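Local coordinates for substrate binding periplasmic protein (Ralstonia solanacearum, PDB 3LOP) that probably captures leucine or a related amino acid in the periplasm, as the binding protein of a transport system, at residues Q224-L236 with D243-P255. Residues are numbered along the deposited sequence; the frame is centred on the assembly and turned at random.
Sequences QLLGLSSIDPGIL and DAVRGYSLALVMP. With LEU (leucine), chain B.
Leu236 sets its CD2 methyl squarely over one face of the Tyr248 ring, 3.6 Å from the ring centroid and almost on the normal, a CH-pi contact. At the ring's edge, in its plane, lie Leu225 CB and a water. With CG anti to the backbone N (chi1 175°), the tyrosine reaches along the backbone of Leu226 and Gly227, its CE1 3.5 Å from Leu226 C. The edge water takes a hydrogen bond from Tyr248 OH (2.8 Å) and gives its own protons to the carbonyls of Leu228 and Ile231, tying the buried hydroxyl to the turn at 228-231. Beyond the ring the Leu236 and Val245 side chains cross obliquely, with Leu236 CG 3.8 Å from Val245 CG2.

The amide of Gln224 lies nearly in plane with Gly247 O, which NE2 reaches in an almost straight bond of 2.9 Å from above the carbonyl plane; NE2 also bonds to Leu225 O. Leu225 O also accepts from Ser249 N at 2.9 Å (174°), so two donors grip it. The return bond from Gly227 N to Ser249 O is weak, and farther along a water gives a proton to Gly227 O and accepts from Ala251 N, 2.9 Å from that nitrogen.

Strands 224-227 and 249-252 thus run side by side at 26° with one bridge, Leu226 to Ser249, putting 249-252 beside the outer strand of a parallel sheet after a helical crossover from 224-227, a right-handed beta-alpha-beta unit. The turn after 224-227 carries Ser230 to the bound leucine, the strand-end loop placement characteristic of the alpha/beta lobes of periplasmic binding proteins.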
loop_
_atom_site.group_PDB
_atom_site.type_symbol
_atom_site.label_atom_id
_atom_site.label_comp_id
_atom_site.label_asym_id
_atom_site.label_seq_id
_atom_site.Cartn_x
_atom_site.Cartn_y
_atom_site.Cartn_z
ATOM N N GLN A 224 -1.904 23.217 -2.185
ATOM C CA GLN A 224 -2.838 22.098 -2.267
ATOM C C GLN A 224 -1.975 20.878 -1.962
ATOM O O GLN A 224 -0.864 20.762 -2.473
ATOM C CB GLN A 224 -3.405 21.992 -3.685
ATOM C CG GLN A 224 -4.099 20.671 -4.002
ATOM C CD GLN A 224 -5.359 20.469 -3.192
ATOM O OE1 GLN A 224 -6.232 21.337 -3.165
ATOM N NE2 GLN A 224 -5.469 19.318 -2.529
ATOM N N LEU A 225 -2.476 19.973 -1.131
ATOM C CA LEU A 225 -1.710 18.790 -0.776
ATOM C C LEU A 225 -2.260 17.531 -1.425
ATOM O O LEU A 225 -3.472 17.367 -1.570
ATOM C CB LEU A 225 -1.689 18.625 0.746
ATOM C CG LEU A 225 -1.100 19.815 1.514
ATOM C CD1 LEU A 225 -1.404 19.675 2.999
ATOM C CD2 LEU A 225 0.401 19.902 1.265
ATOM N N LEU A 226 -1.352 16.647 -1.827
ATOM C CA LEU A 226 -1.723 15.380 -2.440
ATOM C C LEU A 226 -0.583 14.402 -2.196
ATOM O O LEU A 226 0.536 14.816 -1.905
ATOM C CB LEU A 226 -1.975 15.545 -3.945
ATOM C CG LEU A 226 -0.855 16.072 -4.845
ATOM C CD1 LEU A 226 -1.160 15.694 -6.288
ATOM C CD2 LEU A 226 -0.722 17.581 -4.698
ATOM N N GLY A 227 -0.860 13.108 -2.310
ATOM C CA GLY A 227 0.187 12.133 -2.068
ATOM C C GLY A 227 -0.150 10.723 -2.495
ATOM O O GLY A 227 -1.275 10.432 -2.906
ATOM N N LEU A 228 0.843 9.845 -2.390
ATOM C CA LEU A 228 0.706 8.442 -2.768
ATOM C C LEU A 228 -0.174 7.631 -1.819
ATOM O O LEU A 228 -0.417 8.033 -0.680
ATOM C CB LEU A 228 2.089 7.791 -2.839
ATOM C CG LEU A 228 3.034 8.305 -3.927
ATOM C CD1 LEU A 228 4.410 7.672 -3.751
ATOM C CD2 LEU A 228 2.462 7.987 -5.297
ATOM N N SER A 229 -0.628 6.475 -2.299
ATOM C CA SER A 229 -1.483 5.582 -1.518
ATOM C C SER A 229 -0.750 4.965 -0.328
ATOM O O SER A 229 -1.315 4.167 0.422
ATOM C CB SER A 229 -2.052 4.478 -2.410
ATOM O OG SER A 229 -1.019 3.677 -2.950
ATOM N N SER A 230 0.518 5.328 -0.173
ATOM C CA SER A 230 1.312 4.857 0.951
ATOM C C SER A 230 0.865 5.657 2.175
ATOM O O SER A 230 1.234 5.348 3.308
ATOM C CB SER A 230 2.798 5.100 0.679
ATOM O OG SER A 230 3.029 6.439 0.267
ATOM N N ILE A 231 0.066 6.690 1.925
ATOM C CA ILE A 231 -0.452 7.558 2.977
ATOM C C ILE A 231 -1.960 7.367 3.146
ATOM O O ILE A 231 -2.752 7.866 2.350
ATOM C CB ILE A 231 -0.179 9.033 2.639
ATOM C CG1 ILE A 231 1.325 9.244 2.447
ATOM C CG2 ILE A 231 -0.721 9.931 3.746
ATOM C CD1 ILE A 231 1.685 10.552 1.771
ATOM N N ASP A 232 -2.351 6.638 4.185
ATOM C CA ASP A 232 -3.762 6.387 4.462
ATOM C C ASP A 232 -4.398 7.715 4.886
ATOM O O ASP A 232 -4.014 8.293 5.903
ATOM C CB ASP A 232 -3.875 5.360 5.591
ATOM C CG ASP A 232 -5.292 4.873 5.802
ATOM O OD1 ASP A 232 -6.213 5.715 5.833
ATOM O OD2 ASP A 232 -5.479 3.646 5.949
ATOM N N PRO A 233 -5.378 8.218 4.115
ATOM C CA PRO A 233 -6.012 9.491 4.479
ATOM C C PRO A 233 -6.699 9.478 5.841
ATOM O O PRO A 233 -6.861 10.524 6.472
ATOM C CB PRO A 233 -6.986 9.735 3.327
ATOM C CG PRO A 233 -7.349 8.350 2.899
ATOM C CD PRO A 233 -6.019 7.633 2.924
ATOM N N GLY A 234 -7.102 8.293 6.286
ATOM C CA GLY A 234 -7.752 8.175 7.578
ATOM C C GLY A 234 -6.749 8.460 8.673
ATOM O O GLY A 234 -7.023 9.211 9.608
ATOM N N ILE A 235 -5.572 7.857 8.549
ATOM C CA ILE A 235 -4.503 8.048 9.519
ATOM C C ILE A 235 -3.990 9.483 9.441
ATOM O O ILE A 235 -3.719 10.119 10.462
ATOM C CB ILE A 235 -3.322 7.103 9.237
ATOM C CG1 ILE A 235 -3.801 5.651 9.241
ATOM C CG2 ILE A 235 -2.228 7.316 10.272
ATOM C CD1 ILE A 235 -2.721 4.649 8.882
ATOM N N LEU A 236 -3.866 9.991 8.221
ATOM C CA LEU A 236 -3.373 11.344 8.004
ATOM C C LEU A 236 -4.191 12.399 8.743
ATOM O O LEU A 236 -3.636 13.234 9.457
ATOM C CB LEU A 236 -3.353 11.659 6.503
ATOM C CG LEU A 236 -2.805 13.024 6.076
ATOM C CD1 LEU A 236 -1.354 13.158 6.503
ATOM C CD2 LEU A 236 -2.917 13.173 4.566
ATOM N N ASP A 243 -8.076 20.087 10.330
ATOM C CA ASP A 243 -7.860 21.468 9.905
ATOM C C ASP A 243 -6.759 21.572 8.853
ATOM O O ASP A 243 -6.826 22.408 7.952
ATOM C CB ASP A 243 -7.491 22.366 11.093
ATOM C CG ASP A 243 -8.670 22.657 12.002
ATOM O OD1 ASP A 243 -9.825 22.416 11.594
ATOM O OD2 ASP A 243 -8.438 23.150 13.127
ATOM N N ALA A 244 -5.742 20.724 8.970
ATOM C CA ALA A 244 -4.633 20.749 8.026
ATOM C C ALA A 244 -4.849 19.796 6.860
ATOM O O ALA A 244 -4.310 20.010 5.775
ATOM C CB ALA A 244 -3.326 20.395 8.746
ATOM N N VAL A 245 -5.663 18.771 7.080
ATOM C CA VAL A 245 -5.899 17.748 6.067
ATOM C C VAL A 245 -7.104 17.895 5.139
ATOM O O VAL A 245 -7.077 17.377 4.026
ATOM C CB VAL A 245 -5.940 16.347 6.736
ATOM C CG1 VAL A 245 -6.190 15.264 5.705
ATOM C CG2 VAL A 245 -4.614 16.085 7.446
ATOM N N ARG A 246 -8.162 18.584 5.561
ATOM C CA ARG A 246 -9.311 18.715 4.667
ATOM C C ARG A 246 -8.863 19.284 3.318
ATOM O O ARG A 246 -8.084 20.240 3.261
ATOM C CB ARG A 246 -10.419 19.585 5.295
ATOM C CG ARG A 246 -10.025 20.994 5.721
ATOM C CD ARG A 246 -11.266 21.801 6.129
ATOM N NE ARG A 246 -12.014 21.185 7.227
ATOM C CZ ARG A 246 -11.854 21.491 8.512
ATOM N NH1 ARG A 246 -10.973 22.413 8.875
ATOM N NH2 ARG A 246 -12.571 20.867 9.441
ATOM N N GLY A 247 -9.327 18.660 2.238
ATOM C CA GLY A 247 -8.965 19.101 0.902
ATOM C C GLY A 247 -7.872 18.266 0.256
ATOM O O GLY A 247 -7.648 18.354 -0.952
ATOM N N TYR A 248 -7.184 17.467 1.067
ATOM C CA TYR A 248 -6.113 16.594 0.594
ATOM C C TYR A 248 -6.592 15.719 -0.563
ATOM O O TYR A 248 -7.653 15.098 -0.481
ATOM C CB TYR A 248 -5.628 15.709 1.752
ATOM C CG TYR A 248 -4.589 14.671 1.380
ATOM C CD1 TYR A 248 -3.255 15.024 1.183
ATOM C CD2 TYR A 248 -4.946 13.331 1.240
ATOM C CE1 TYR A 248 -2.295 14.061 0.857
ATOM C CE2 TYR A 248 -3.998 12.364 0.916
ATOM C CZ TYR A 248 -2.677 12.735 0.729
ATOM O OH TYR A 248 -1.735 11.772 0.429
ATOM N N SER A 249 -5.802 15.679 -1.635
ATOM C CA SER A 249 -6.124 14.888 -2.820
ATOM C C SER A 249 -5.359 13.571 -2.844
ATOM O O SER A 249 -4.212 13.495 -2.407
ATOM C CB SER A 249 -5.802 15.675 -4.093
ATOM O OG SER A 249 -6.704 16.750 -4.277
ATOM N N LEU A 250 -5.997 12.534 -3.374
ATOM C CA LEU A 250 -5.367 11.225 -3.430
ATOM C C LEU A 250 -5.882 10.404 -4.596
ATOM O O LEU A 250 -6.805 10.809 -5.305
ATOM C CB LEU A 250 -5.634 10.454 -2.135
ATOM C CG LEU A 250 -7.115 10.184 -1.845
ATOM C CD1 LEU A 250 -7.290 8.770 -1.309
ATOM C CD2 LEU A 250 -7.644 11.214 -0.863
ATOM N N ALA A 251 -5.265 9.246 -4.794
ATOM C CA ALA A 251 -5.685 8.337 -5.845
ATOM C C ALA A 251 -6.154 7.063 -5.155
ATOM O O ALA A 251 -5.416 6.462 -4.377
ATOM C CB ALA A 251 -4.524 8.036 -6.787
ATOM N N LEU A 252 -7.393 6.674 -5.424
ATOM C CA LEU A 252 -7.968 5.471 -4.838
ATOM C C LEU A 252 -7.535 4.260 -5.662
ATOM O O LEU A 252 -7.777 4.217 -6.868
ATOM C CB LEU A 252 -9.496 5.568 -4.852
ATOM C CG LEU A 252 -10.134 6.731 -4.087
ATOM C CD1 LEU A 252 -11.586 6.915 -4.520
ATOM C CD2 LEU A 252 -10.041 6.457 -2.605
ATOM N N VAL A 253 -6.891 3.290 -5.016
ATOM C CA VAL A 253 -6.447 2.076 -5.702
ATOM C C VAL A 253 -7.019 0.838 -5.008
ATOM O O VAL A 253 -6.720 -0.300 -5.375
ATOM C CB VAL A 253 -4.902 1.982 -5.750
ATOM C CG1 VAL A 253 -4.345 3.157 -6.536
ATOM C CG2 VAL A 253 -4.322 1.952 -4.346
HETATM N N MSE A 254 -7.851 1.087 -4.004
HETATM C CA MSE A 254 -8.512 0.042 -3.230
HETATM C C MSE A 254 -9.951 0.468 -2.964
HETATM O O MSE A 254 -10.287 1.647 -3.094
HETATM C CB MSE A 254 -7.818 -0.138 -1.877
HETATM C CG MSE A 254 -6.540 -0.955 -1.888
HETATM SE SE MSE A 254 -6.901 -2.831 -2.136
HETATM C CE MSE A 254 -5.558 -3.209 -3.468
ATOM N N PRO A 255 -10.825 -0.487 -2.607
ATOM C CA PRO A 255 -12.216 -0.127 -2.319
ATOM C C PRO A 255 -12.178 0.925 -1.204
ATOM O O PRO A 255 -11.407 0.802 -0.250
ATOM C CB PRO A 255 -12.816 -1.450 -1.856
ATOM C CG PRO A 255 -12.083 -2.450 -2.702
ATOM C CD PRO A 255 -10.653 -1.951 -2.638
HETATM N N LEU B . 5.188 0.366 1.388
HETATM C CA LEU B . 5.367 1.684 2.059
HETATM C C LEU B . 4.079 2.099 2.742
HETATM O O LEU B . 4.162 2.940 3.658
HETATM C CB LEU B . 5.754 2.726 1.024
HETATM C CG LEU B . 6.877 2.112 0.196
HETATM C CD1 LEU B . 6.732 2.467 -1.216
HETATM C CD2 LEU B . 8.187 2.543 0.723
HETATM O OXT LEU B . 3.010 1.579 2.348
HETATM O O HOH W 1 -7.254 21.791 -0.665
HETATM O O HOH W 2 -2.880 8.389 -3.481
HETATM O O HOH W 3 -2.835 9.264 0.157
#